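PDB 5MJR: protein Thf1 from Thermosynechococcus elongatus, which associates with the FtsH protease complex involved in photosystem II repair and may take part in photosynthetic membrane biogenesis. Local coordinates for residues Asn140-Thr145 and Pro180-Pro185. Residues are numbered along the deposited sequence; the frame is centred on the assembly and turned at random. Where two conformers were deposited one is given.
Sequences NSLNHT and PVIPLP
An inverse gamma turn centred on Asn143, where a 3-10 segment ends at Leu142, packs against Ile182, Pro183 and Leu184 of the loop between helices 171-178 and 186-198 in this all-helical protein. The weak hydrogen bond from His144 N to Leu142 O (2.9 Å) closes the turn, and the same carbonyl oxygen faces the aliphatic carbons of the proline-rich loop, with Ile182 CB at 3.7 Å and Leu184 CB at 3.8 Å. Pro183 brings its CG and CD against the turn: CG lies 3.8 Å from His144 N, while CD approaches Asn143 OD1 to 3.4 Å. Asn143 CG stands anti to its own carbonyl carbon (chi1 -71°), and the amide beyond it brings OD1 closer to the loop than the direction of CB alone would suggest. OD1 accepts a hydrogen bond from a water at 2.6 Å; the same water donates a second bond to Val181 O, joining the segments in the absence of a direct hydrogen bond between them. Farther along, Leu184 CD1 meets His144 CB at 3.7 Å and reaches the CG and CD2 side of the imidazole obliquely. At the far end of the ring, NE2 is hydrogen-bonded to Lys147 O. Leu142 and Leu184 both touch Leu156 of helix 150-162, whereas Ile182 touches Leu130 of helix 123-131, so the two loops meet over these helices. Cohesion across the contact thus comes from van der Waals packing and one shared water: Asn143 OD1 and Val181 O, 4.5 Å apart, are both acceptors here, and the water between them donates a proton to each.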
loop_
_atom_site.group_PDB
_atom_site.type_symbol
_atom_site.label_atom_id
_atom_site.label_comp_id
_atom_site.label_asym_id
_atom_site.label_seq_id
_atom_site.Cartn_x
_atom_site.Cartn_y
_atom_site.Cartn_z
ATOM N N ASN A 140 -9.080 1.695 12.273
ATOM C CA ASN A 140 -8.544 2.810 12.978
ATOM C C ASN A 140 -7.349 3.540 12.316
ATOM O O ASN A 140 -7.101 4.711 12.548
ATOM C CB ASN A 140 -8.131 2.465 14.413
ATOM C CG ASN A 140 -6.986 1.448 14.488
ATOM O OD1 ASN A 140 -6.839 0.562 13.682
ATOM N ND2 ASN A 140 -6.164 1.619 15.560
ATOM N N SER A 141 -6.617 2.774 11.472
ATOM C CA SER A 141 -5.523 3.315 10.733
ATOM C C SER A 141 -5.896 4.294 9.628
ATOM O O SER A 141 -5.059 4.975 9.094
ATOM C CB SER A 141 -4.614 2.200 10.157
ATOM O OG SER A 141 -5.145 1.516 9.113
ATOM N N LEU A 142 -7.213 4.401 9.312
ATOM C CA LEU A 142 -7.647 5.506 8.460
ATOM C C LEU A 142 -7.563 6.842 9.155
ATOM O O LEU A 142 -7.525 7.906 8.463
ATOM C CB LEU A 142 -9.063 5.289 8.002
ATOM C CG LEU A 142 -9.310 4.149 7.038
ATOM C CD1 LEU A 142 -10.728 4.301 6.443
ATOM C CD2 LEU A 142 -8.337 3.838 6.010
ATOM N N ASN A 143 -7.487 6.823 10.484
ATOM C CA ASN A 143 -7.231 8.038 11.259
ATOM C C ASN A 143 -5.731 8.369 11.290
ATOM O O ASN A 143 -5.060 8.275 12.310
ATOM C CB ASN A 143 -7.817 7.902 12.645
ATOM C CG ASN A 143 -9.329 7.944 12.670
ATOM O OD1 ASN A 143 -9.920 8.679 11.870
ATOM N ND2 ASN A 143 -9.916 7.159 13.591
ATOM N N HIS A 144 -5.241 8.640 10.095
ATOM C CA HIS A 144 -3.814 8.752 9.862
ATOM C C HIS A 144 -3.342 10.162 10.143
ATOM O O HIS A 144 -3.780 11.091 9.400
ATOM C CB HIS A 144 -3.561 8.439 8.395
ATOM C CG HIS A 144 -2.091 8.375 8.065
ATOM N ND1 HIS A 144 -1.359 7.277 8.422
ATOM C CD2 HIS A 144 -1.271 9.285 7.526
ATOM C CE1 HIS A 144 -0.103 7.544 8.073
ATOM N NE2 HIS A 144 -0.027 8.742 7.508
ATOM N N THR A 145 -2.418 10.262 11.069
ATOM C CA THR A 145 -1.686 11.522 11.332
ATOM C C THR A 145 -0.188 11.261 11.048
ATOM O O THR A 145 0.239 10.151 10.998
ATOM C CB THR A 145 -2.024 12.003 12.759
ATOM O OG1 THR A 145 -1.413 11.144 13.737
ATOM C CG2 THR A 145 -3.556 12.017 12.962
ATOM N N PRO A 180 -14.861 14.642 5.372
ATOM C CA PRO A 180 -15.103 15.279 6.682
ATOM C C PRO A 180 -14.921 14.383 7.885
ATOM O O PRO A 180 -15.029 14.863 9.023
ATOM C CB PRO A 180 -16.529 15.787 6.514
ATOM C CG PRO A 180 -17.133 14.950 5.471
ATOM C CD PRO A 180 -16.103 14.442 4.617
ATOM N N VAL A 181 -14.714 13.083 7.657
ATOM C CA VAL A 181 -14.698 12.084 8.710
ATOM C C VAL A 181 -13.295 11.665 9.116
ATOM O O VAL A 181 -13.120 11.407 10.322
ATOM C CB VAL A 181 -15.544 10.820 8.240
ATOM C CG1 VAL A 181 -15.455 9.634 9.170
ATOM C CG2 VAL A 181 -16.983 11.224 8.001
ATOM N N ILE A 182 -12.344 11.550 8.168
ATOM C CA ILE A 182 -10.999 11.095 8.505
ATOM C C ILE A 182 -9.993 12.177 8.201
ATOM O O ILE A 182 -10.157 12.968 7.266
ATOM C CB ILE A 182 -10.706 9.746 7.798
ATOM C CG1 ILE A 182 -10.592 9.886 6.301
ATOM C CG2 ILE A 182 -11.669 8.671 8.227
ATOM C CD1 ILE A 182 -10.158 8.650 5.516
ATOM N N PRO A 183 -8.820 12.136 8.920
ATOM C CA PRO A 183 -7.768 13.120 8.747
ATOM C C PRO A 183 -6.825 12.802 7.606
ATOM O O PRO A 183 -5.937 13.620 7.290
ATOM C CB PRO A 183 -7.052 13.143 10.112
ATOM C CG PRO A 183 -7.311 11.785 10.638
ATOM C CD PRO A 183 -8.631 11.373 10.172
ATOM N N LEU A 184 -6.972 11.613 7.010
ATOM C CA LEU A 184 -6.192 11.329 5.831
ATOM C C LEU A 184 -6.500 12.418 4.791
ATOM O O LEU A 184 -7.650 12.782 4.592
ATOM C CB LEU A 184 -6.549 9.911 5.346
ATOM C CG LEU A 184 -5.745 9.204 4.379
ATOM C CD1 LEU A 184 -4.374 8.852 4.801
ATOM C CD2 LEU A 184 -6.481 8.001 3.890
ATOM N N PRO A 185 -5.500 12.970 4.091
ATOM C CA PRO A 185 -5.790 14.139 3.206
ATOM C C PRO A 185 -6.379 13.697 1.883
ATOM O O PRO A 185 -5.724 13.266 0.900
ATOM C CB PRO A 185 -4.399 14.747 3.013
ATOM C CG PRO A 185 -3.490 13.558 3.137
ATOM C CD PRO A 185 -4.068 12.732 4.213
HETATM O O HOH W 1 -12.244 9.742 12.130
#